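Local coordinates for inosine-uridine nucleoside N-ribohydrolase (Xanthomonas oryzae pv. oryzae, PDB 4KL0), which binds calcium and probably hydrolyses the N-glycosidic bond of nucleosides, although its substrate as a bacterial effector is not established, at residues A14-L19 with S366-A371; I175-G180 with R208-R213; G218-I223 with A344-H349. All blocks are in the same frame, centred on the assembly; numbering follows the deposited sequence.

Interaction 1. Residues A14-L19 with S366-A371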
loop_
_atom_site.group_PDB
_atom_site.type_symbol
_atom_site.label_atom_id
_atom_site.label_comp_id
_atom_site.label_asym_id
_atom_site.label_seq_id
_atom_site.Cartn_x
_atom_site.Cartn_y
_atom_site.Cartn_z
ATOM N N ALA A 14 -8.805 -4.667 -22.458
ATOM C CA ALA A 14 -10.039 -3.865 -22.423
ATOM C C ALA A 14 -10.270 -3.052 -21.159
ATOM O O ALA A 14 -10.815 -1.935 -21.186
ATOM C CB ALA A 14 -11.269 -4.760 -22.679
ATOM N N VAL A 15 -9.878 -3.598 -20.011
ATOM C CA VAL A 15 -10.130 -2.848 -18.805
ATOM C C VAL A 15 -9.154 -1.664 -18.704
ATOM O O VAL A 15 -9.501 -0.636 -18.190
ATOM C CB VAL A 15 -10.095 -3.710 -17.513
ATOM C CG1 VAL A 15 -8.710 -4.019 -17.130
ATOM C CG2 VAL A 15 -10.744 -2.970 -16.380
ATOM N N LEU A 16 -7.966 -1.821 -19.278
ATOM C CA LEU A 16 -6.982 -0.757 -19.236
ATOM C C LEU A 16 -7.351 0.336 -20.253
ATOM O O LEU A 16 -7.229 1.529 -19.963
ATOM C CB LEU A 16 -5.574 -1.310 -19.456
ATOM C CG LEU A 16 -4.512 -0.227 -19.498
ATOM C CD1 LEU A 16 -4.387 0.484 -18.141
ATOM C CD2 LEU A 16 -3.185 -0.916 -19.883
ATOM N N ARG A 17 -7.859 -0.061 -21.411
ATOM C CA ARG A 17 -8.431 0.925 -22.344
ATOM C C ARG A 17 -9.544 1.749 -21.687
ATOM O O ARG A 17 -9.618 2.993 -21.818
ATOM C CB ARG A 17 -9.006 0.176 -23.546
ATOM C CG ARG A 17 -9.494 1.041 -24.692
ATOM C CD ARG A 17 -9.828 0.127 -25.871
ATOM N NE ARG A 17 -8.652 -0.620 -26.318
ATOM C CZ ARG A 17 -8.527 -1.951 -26.286
ATOM N NH1 ARG A 17 -9.535 -2.731 -25.866
ATOM N NH2 ARG A 17 -7.390 -2.511 -26.685
ATOM N N GLU A 18 -10.423 1.069 -20.968
ATOM C CA GLU A 18 -11.504 1.736 -20.265
ATOM C C GLU A 18 -11.019 2.714 -19.196
ATOM O O GLU A 18 -11.538 3.827 -19.045
ATOM C CB GLU A 18 -12.466 0.697 -19.655
ATOM C CG GLU A 18 -13.608 1.347 -18.865
ATOM C CD GLU A 18 -14.474 0.340 -18.076
ATOM O OE1 GLU A 18 -14.165 -0.894 -18.083
ATOM O OE2 GLU A 18 -15.478 0.801 -17.462
ATOM N N LEU A 19 -10.027 2.309 -18.406
ATOM C CA LEU A 19 -9.503 3.237 -17.418
ATOM C C LEU A 19 -8.916 4.464 -18.122
ATOM O O LEU A 19 -9.042 5.599 -17.636
ATOM C CB LEU A 19 -8.415 2.568 -16.579
ATOM C CG LEU A 19 -7.644 3.522 -15.674
ATOM C CD1 LEU A 19 -8.511 4.227 -14.611
ATOM C CD2 LEU A 19 -6.499 2.790 -15.016
ATOM N N SER A 366 -4.394 -6.835 -12.292
ATOM C CA SER A 366 -3.540 -7.660 -13.164
ATOM C C SER A 366 -3.054 -6.862 -14.395
ATOM O O SER A 366 -1.866 -6.919 -14.748
ATOM C CB SER A 366 -4.268 -8.969 -13.556
ATOM O OG SER A 366 -3.449 -9.758 -14.440
ATOM N N ALA A 367 -3.972 -6.136 -15.042
ATOM C CA ALA A 367 -3.592 -5.306 -16.207
ATOM C C ALA A 367 -2.498 -4.297 -15.882
ATOM O O ALA A 367 -1.492 -4.203 -16.610
ATOM C CB ALA A 367 -4.809 -4.622 -16.812
ATOM N N LEU A 368 -2.667 -3.564 -14.772
ATOM C CA LEU A 368 -1.685 -2.564 -14.423
ATOM C C LEU A 368 -0.327 -3.194 -14.092
ATOM O O LEU A 368 0.695 -2.681 -14.533
ATOM C CB LEU A 368 -2.208 -1.725 -13.258
ATOM C CG LEU A 368 -3.460 -0.857 -13.492
ATOM C CD1 LEU A 368 -4.009 -0.418 -12.148
ATOM C CD2 LEU A 368 -3.136 0.387 -14.340
ATOM N N ALA A 369 -0.310 -4.279 -13.306
ATOM C CA ALA A 369 0.981 -4.848 -12.933
ATOM C C ALA A 369 1.705 -5.427 -14.158
ATOM O O ALA A 369 2.923 -5.211 -14.351
ATOM C CB ALA A 369 0.822 -5.861 -11.912
ATOM N N LYS A 370 0.965 -6.099 -15.037
ATOM C CA LYS A 370 1.648 -6.657 -16.225
ATOM C C LYS A 370 2.167 -5.578 -17.158
ATOM O O LYS A 370 3.297 -5.700 -17.698
ATOM C CB LYS A 370 0.735 -7.582 -17.041
ATOM C CG LYS A 370 0.369 -8.866 -16.368
ATOM C CD LYS A 370 -0.729 -9.544 -17.189
ATOM C CE LYS A 370 -0.965 -10.979 -16.769
ATOM N NZ LYS A 370 -1.951 -11.664 -17.729
ATOM N N ALA A 371 1.386 -4.512 -17.359
ATOM C CA ALA A 371 1.831 -3.423 -18.243
ATOM C C ALA A 371 3.075 -2.726 -17.668
ATOM O O ALA A 371 3.998 -2.339 -18.408
ATOM C CB ALA A 371 0.674 -2.420 -18.498
#
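This is an apolar helix-helix crossing that joins the two ends of the chain at one side of the Rossmann-like nucleoside hydrolase fold, helix 10-20 against the C-terminal helix 358-372. The two segments run almost perpendicular to each other, at 93°, with axes 9.7 Å apart at their closest. Ala367 lies where the backbones come nearest, opposite Leu16, and Ala367 CB lies 4.0 Å from Val15 CG1. That CG1 branch occupies the crowded position between the backbone N and the carbonyl carbon (chi1 77°). Leu16, with CG anti to its backbone N, divides its two methyls between two partners: CD1 goes to Leu368, and CD2 lies 4.4 Å from Ala371 CB. Leu368 does not aim its CB at the other helix; its CD2 methyl still reaches across, and its side chain also touches Ile48 and Leu52 of helix 41-54. At the margin, salt bridges tie Lys370 to Glu12 and Glu18 to Lys360, so charged pairs link the same two helices beside the apolar seam. The Leu368 side chain crosses Leu16 obliquely and Leu19 at about a right angle, its CD2 lying 4.0 Å from Leu16 CD1 and 4.2 Å from Leu19 CD2.

Interaction 2. Residues I175-G180 with R208-R213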
loop_
_atom_site.group_PDB
_atom_site.type_symbol
_atom_site.label_atom_id
_atom_site.label_comp_id
_atom_site.label_asym_id
_atom_site.label_seq_id
_atom_site.Cartn_x
_atom_site.Cartn_y
_atom_site.Cartn_z
ATOM N N ILE A 175 -6.285 12.452 1.922
ATOM C CA ILE A 175 -5.386 11.469 2.553
ATOM C C ILE A 175 -6.142 10.150 2.505
ATOM O O ILE A 175 -7.255 10.026 3.032
ATOM C CB ILE A 175 -5.064 11.805 4.015
ATOM C CG1 ILE A 175 -4.386 13.165 4.124
ATOM C CG2 ILE A 175 -4.213 10.658 4.634
ATOM C CD1 ILE A 175 -4.142 13.626 5.558
ATOM N N THR A 176 -5.539 9.132 1.900
ATOM C CA THR A 176 -6.205 7.841 1.741
ATOM C C THR A 176 -5.347 6.831 2.470
ATOM O O THR A 176 -4.123 6.816 2.296
ATOM C CB THR A 176 -6.267 7.402 0.236
ATOM O OG1 THR A 176 -6.887 8.453 -0.528
ATOM C CG2 THR A 176 -7.104 6.153 0.016
ATOM N N ILE A 177 -5.967 6.035 3.326
ATOM C CA ILE A 177 -5.183 5.255 4.306
ATOM C C ILE A 177 -5.681 3.820 4.299
ATOM O O ILE A 177 -6.901 3.578 4.274
ATOM C CB ILE A 177 -5.432 5.781 5.776
ATOM C CG1 ILE A 177 -5.050 7.251 5.890
ATOM C CG2 ILE A 177 -4.658 4.911 6.822
ATOM C CD1 ILE A 177 -5.517 7.891 7.258
ATOM N N MET A 178 -4.770 2.851 4.361
ATOM C CA MET A 178 -5.133 1.459 4.535
ATOM C C MET A 178 -5.150 1.256 6.042
ATOM O O MET A 178 -4.100 1.165 6.698
ATOM C CB MET A 178 -4.036 0.578 3.863
ATOM C CG MET A 178 -4.410 -0.897 3.640
ATOM S SD MET A 178 -4.555 -1.953 5.170
ATOM C CE MET A 178 -6.334 -2.322 5.022
ATOM N N GLY A 179 -6.340 1.264 6.619
ATOM C CA GLY A 179 -6.392 1.491 8.055
ATOM C C GLY A 179 -7.701 0.952 8.605
ATOM O O GLY A 179 -8.174 -0.060 8.147
ATOM N N GLY A 180 -8.239 1.652 9.598
ATOM C CA GLY A 180 -9.540 1.228 10.100
ATOM C C GLY A 180 -10.000 2.266 11.105
ATOM O O GLY A 180 -9.205 2.964 11.739
ATOM N N ARG A 208 -3.494 8.323 15.788
ATOM C CA ARG A 208 -4.497 9.235 16.365
ATOM C C ARG A 208 -4.207 10.690 15.956
ATOM O O ARG A 208 -5.143 11.446 15.695
ATOM C CB ARG A 208 -4.481 9.110 17.899
ATOM C CG ARG A 208 -4.986 7.786 18.322
ATOM C CD ARG A 208 -4.917 7.545 19.844
ATOM N NE ARG A 208 -5.669 6.321 20.080
ATOM C CZ ARG A 208 -5.411 5.410 20.996
ATOM N NH1 ARG A 208 -4.381 5.580 21.840
ATOM N NH2 ARG A 208 -6.213 4.322 21.047
ATOM N N ALA A 209 -2.955 11.099 15.975
ATOM C CA ALA A 209 -2.627 12.488 15.646
ATOM C C ALA A 209 -3.042 12.766 14.179
ATOM O O ALA A 209 -3.545 13.855 13.838
ATOM C CB ALA A 209 -1.174 12.745 15.854
ATOM N N LEU A 210 -2.792 11.803 13.293
ATOM C CA LEU A 210 -3.049 12.020 11.870
ATOM C C LEU A 210 -4.539 12.112 11.572
ATOM O O LEU A 210 -4.953 13.090 10.889
ATOM C CB LEU A 210 -2.326 10.966 10.981
ATOM C CG LEU A 210 -2.561 11.117 9.483
ATOM C CD1 LEU A 210 -1.775 12.299 8.902
ATOM C CD2 LEU A 210 -2.168 9.817 8.755
ATOM N N TYR A 211 -5.342 11.148 12.071
ATOM C CA TYR A 211 -6.781 11.089 11.792
ATOM C C TYR A 211 -7.379 12.363 12.342
ATOM O O TYR A 211 -8.201 13.017 11.688
ATOM C CB TYR A 211 -7.439 9.925 12.518
ATOM C CG TYR A 211 -7.329 8.544 11.839
ATOM C CD1 TYR A 211 -6.087 8.030 11.419
ATOM C CD2 TYR A 211 -8.465 7.716 11.676
ATOM C CE1 TYR A 211 -6.002 6.766 10.887
ATOM C CE2 TYR A 211 -8.361 6.448 11.146
ATOM C CZ TYR A 211 -7.118 5.959 10.761
ATOM O OH TYR A 211 -6.984 4.682 10.257
ATOM N N ARG A 212 -6.964 12.712 13.556
ATOM C CA ARG A 212 -7.505 13.904 14.209
ATOM C C ARG A 212 -7.098 15.173 13.470
ATOM O O ARG A 212 -7.958 16.008 13.195
ATOM C CB ARG A 212 -7.058 13.955 15.682
ATOM C CG ARG A 212 -7.386 15.304 16.361
ATOM C CD ARG A 212 -7.076 15.240 17.865
ATOM N NE ARG A 212 -5.636 15.254 18.101
ATOM C CZ ARG A 212 -4.984 14.268 18.733
ATOM N NH1 ARG A 212 -5.663 13.217 19.200
ATOM N NH2 ARG A 212 -3.666 14.350 18.918
ATOM N N ARG A 213 -5.816 15.357 13.158
ATOM C CA ARG A 213 -5.387 16.610 12.580
ATOM C C ARG A 213 -5.898 16.799 11.159
ATOM O O ARG A 213 -6.051 17.943 10.721
ATOM C CB ARG A 213 -3.876 16.778 12.653
ATOM C CG ARG A 213 -3.330 18.157 12.332
ATOM C CD ARG A 213 -3.623 19.172 13.485
ATOM N NE ARG A 213 -3.059 20.505 13.211
ATOM C CZ ARG A 213 -3.627 21.649 13.620
ATOM N NH1 ARG A 213 -4.779 21.604 14.286
ATOM N NH2 ARG A 213 -3.069 22.839 13.353
#
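Apolar packing carries most of this contact between strand 172-178 and helix 204-216. Ile175 and Ile177, two residues apart on the strand, both direct their side chains at the helix. Ile177 and Leu210 meet tip to tip, CD1 to CD2 at 4.1 Å, while Leu210 uses its other methyl, CD1, toward Ile175 CD1 at 4.3 Å. The same Ile177 CD1 also lies 3.8 Å from Tyr211 CE1, the two side chains crossing obliquely.

The polar part is concentrated on the phenol. Tyr211 has CG anti to its carbonyl carbon (chi1 -82°), which carries the ring past Ile177 to the turn after the strand. There Gly180 N gives a weak hydrogen bond to Tyr211 OH, 3.3 Å long with an angle of 160° at the hydrogen. The hydroxyl also lies 3.9 Å from Gly179 CA. Asn200 is a second polar neighbour, weakly bonded to the hydroxyl and more firmly to Gly180 O.

A helix laid roughly antiparallel on a buried parallel strand, at 144°, and leading on to the neighbouring parallel strand 221-224 is the beta-alpha-beta crossover of a Rossmann-like alpha/beta sheet, with the side chain of Ile177 about 10 Å from the bound calcium.

Interaction 3. Residues G218-I223 with A344-H349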
loop_
_atom_site.group_PDB
_atom_site.type_symbol
_atom_site.label_atom_id
_atom_site.label_comp_id
_atom_site.label_asym_id
_atom_site.label_seq_id
_atom_site.Cartn_x
_atom_site.Cartn_y
_atom_site.Cartn_z
ATOM N N GLY A 218 -9.458 20.098 7.839
ATOM C CA GLY A 218 -10.440 20.025 6.767
ATOM C C GLY A 218 -9.973 19.242 5.554
ATOM O O GLY A 218 -10.473 19.428 4.432
ATOM N N ILE A 219 -9.029 18.319 5.752
ATOM C CA ILE A 219 -8.545 17.530 4.602
ATOM C C ILE A 219 -9.312 16.223 4.505
ATOM O O ILE A 219 -9.304 15.447 5.464
ATOM C CB ILE A 219 -7.107 17.195 4.786
ATOM C CG1 ILE A 219 -6.319 18.466 4.890
ATOM C CG2 ILE A 219 -6.605 16.321 3.632
ATOM C CD1 ILE A 219 -5.088 18.275 5.579
ATOM N N PRO A 220 -9.980 15.947 3.370
ATOM C CA PRO A 220 -10.808 14.731 3.254
ATOM C C PRO A 220 -9.971 13.467 3.566
ATOM O O PRO A 220 -8.848 13.375 3.083
ATOM C CB PRO A 220 -11.220 14.700 1.782
ATOM C CG PRO A 220 -11.119 16.183 1.345
ATOM C CD PRO A 220 -9.980 16.784 2.154
ATOM N N LEU A 221 -10.534 12.553 4.328
ATOM C CA LEU A 221 -9.903 11.261 4.638
ATOM C C LEU A 221 -10.655 10.147 3.992
ATOM O O LEU A 221 -11.895 10.107 4.033
ATOM C CB LEU A 221 -9.966 11.000 6.153
ATOM C CG LEU A 221 -9.022 11.593 7.162
ATOM C CD1 LEU A 221 -9.437 11.038 8.552
ATOM C CD2 LEU A 221 -7.572 11.200 6.811
ATOM N N ARG A 222 -9.964 9.178 3.384
ATOM C CA ARG A 222 -10.650 8.038 2.831
ATOM C C ARG A 222 -9.935 6.800 3.378
ATOM O O ARG A 222 -8.720 6.702 3.218
ATOM C CB ARG A 222 -10.582 8.020 1.307
ATOM C CG ARG A 222 -11.338 6.852 0.680
ATOM C CD ARG A 222 -11.386 7.012 -0.850
ATOM N NE ARG A 222 -12.288 8.119 -1.123
ATOM C CZ ARG A 222 -12.540 8.580 -2.339
ATOM N NH1 ARG A 222 -11.961 8.006 -3.395
ATOM N NH2 ARG A 222 -13.385 9.586 -2.489
ATOM N N ILE A 223 -10.666 5.947 4.081
ATOM C CA ILE A 223 -10.040 4.857 4.862
ATOM C C ILE A 223 -10.500 3.547 4.257
ATOM O O ILE A 223 -11.714 3.214 4.213
ATOM C CB ILE A 223 -10.433 4.849 6.335
ATOM C CG1 ILE A 223 -10.224 6.181 7.084
ATOM C CG2 ILE A 223 -9.643 3.721 7.062
ATOM C CD1 ILE A 223 -8.840 6.614 7.182
ATOM N N ALA A 344 -19.292 18.147 8.638
ATOM C CA ALA A 344 -17.938 18.194 9.211
ATOM C C ALA A 344 -16.916 17.839 8.139
ATOM O O ALA A 344 -17.301 17.538 7.006
ATOM C CB ALA A 344 -17.824 17.230 10.386
ATOM N N SER A 345 -15.632 17.881 8.496
ATOM C CA SER A 345 -14.581 17.417 7.582
ATOM C C SER A 345 -14.830 15.993 7.098
ATOM O O SER A 345 -15.132 15.090 7.882
ATOM C CB SER A 345 -13.201 17.548 8.205
ATOM O OG SER A 345 -12.209 17.480 7.190
ATOM N N PRO A 346 -14.735 15.783 5.772
ATOM C CA PRO A 346 -15.188 14.508 5.231
ATOM C C PRO A 346 -14.304 13.344 5.615
ATOM O O PRO A 346 -13.086 13.458 5.565
ATOM C CB PRO A 346 -15.116 14.685 3.699
ATOM C CG PRO A 346 -15.004 16.104 3.469
ATOM C CD PRO A 346 -14.509 16.805 4.725
ATOM N N VAL A 347 -14.956 12.247 5.954
ATOM C CA VAL A 347 -14.293 10.980 6.227
ATOM C C VAL A 347 -15.040 9.842 5.544
ATOM O O VAL A 347 -16.164 9.539 5.875
ATOM C CB VAL A 347 -14.165 10.729 7.754
ATOM C CG1 VAL A 347 -13.501 9.328 7.983
ATOM C CG2 VAL A 347 -13.385 11.836 8.448
ATOM N N GLU A 348 -14.441 9.189 4.554
ATOM C CA GLU A 348 -15.140 8.151 3.848
ATOM C C GLU A 348 -14.618 6.773 4.159
ATOM O O GLU A 348 -13.403 6.597 4.385
ATOM C CB GLU A 348 -15.011 8.382 2.335
ATOM C CG GLU A 348 -15.695 9.638 1.862
ATOM C CD GLU A 348 -15.423 9.822 0.402
ATOM O OE1 GLU A 348 -14.227 9.836 0.040
ATOM O OE2 GLU A 348 -16.385 9.924 -0.380
ATOM N N HIS A 349 -15.513 5.785 4.125
ATOM C CA HIS A 349 -15.141 4.428 4.433
ATOM C C HIS A 349 -15.232 3.544 3.211
ATOM O O HIS A 349 -16.239 3.567 2.456
ATOM C CB HIS A 349 -16.037 3.887 5.573
ATOM C CG HIS A 349 -15.915 2.407 5.781
ATOM N ND1 HIS A 349 -16.963 1.534 5.578
ATOM C CD2 HIS A 349 -14.858 1.642 6.137
ATOM C CE1 HIS A 349 -16.558 0.293 5.799
ATOM N NE2 HIS A 349 -15.290 0.332 6.166
HETATM O O HOH W 1 -11.274 14.915 7.156
HETATM O O HOH W 2 -12.978 11.361 1.512
#
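A side-on salt bridge between Arg222 and Glu348 is the strongest polar element here. Arg222 brings NE and NH2 to the same oxygen, Glu348 OE1, at 2.8 and 2.7 Å. The oxygen lies at the guanidinium edge and nearly in its plane, but the carboxylate is turned 49° against that plane. NH2 meets the syn lone pair, whereas NE approaches from above the carboxylate plane. A bend at chi3 (-71°) of Arg222, otherwise extended, brings the edge round to Glu348 beside it. Water 2 donates to the same OE1 and to Leu221 O, so three donors converge on one oxygen and would be expected to favour its ionised form.

Beneath the pair, the main chains run parallel, 18° apart, with Leu221 beside Val347, Arg222 beside Glu348 and Ile223 beside His349. Leu221 N bonds to Pro346 O from above the carbonyl plane. Glu348 N to Leu221 O and Ile223 N to Glu348 O, each 2.8 Å, are directed nearly along the C=O axes. Ahead of the strands, water 1 accepts from Ser345 OG and donates to Ile219 O and Pro346 O, bridging the chains where they are not yet paired. Ser345 OG also lies 3.1 Å from the CA of Gly218, the positive-phi residue of a Schellman motif that ends helix 204-216.

Outside the polar core, Pro220 and Pro346 touch through their CB atoms. Leu221 CD1 lies 4.0 Å from Val347 CG2, the two side chains side by side. The face bearing Leu221, Val347 and Ile223 is covered by helix 204-216 through Tyr211, Ala214 and Gln215. On the other face Arg222 NH1 bonds to Ala324 O of helix 317-325, while strand 172-178 flanks strand 221-224 on the side away from strand 347-350.

How the interactions relate
Interactions 2 and 3 form one continuous region, about 9 Å between centres, and strand 172-178, helix 204-216 and strand 221-224 follow in chain order through them. The two strands are neighbours in the central sheet: Ile177 N and Arg222 O, 2.8 Å apart, are a probable hydrogen bond, and Ile177 CD1 packs on Ile223 CD1. Interaction 3 then adds strand 347-350 beyond strand 221-224. Interaction 1 lies away from both, about 29 Å between centres, and does not touch them. Its helices nevertheless enclose the others in sequence, and helix 358-372 directly follows strand 347-350. Interactions 2 and 3 build one part of the sheet with its helical cover, while interaction 1 packs the N- and C-terminal helices together well apart from it.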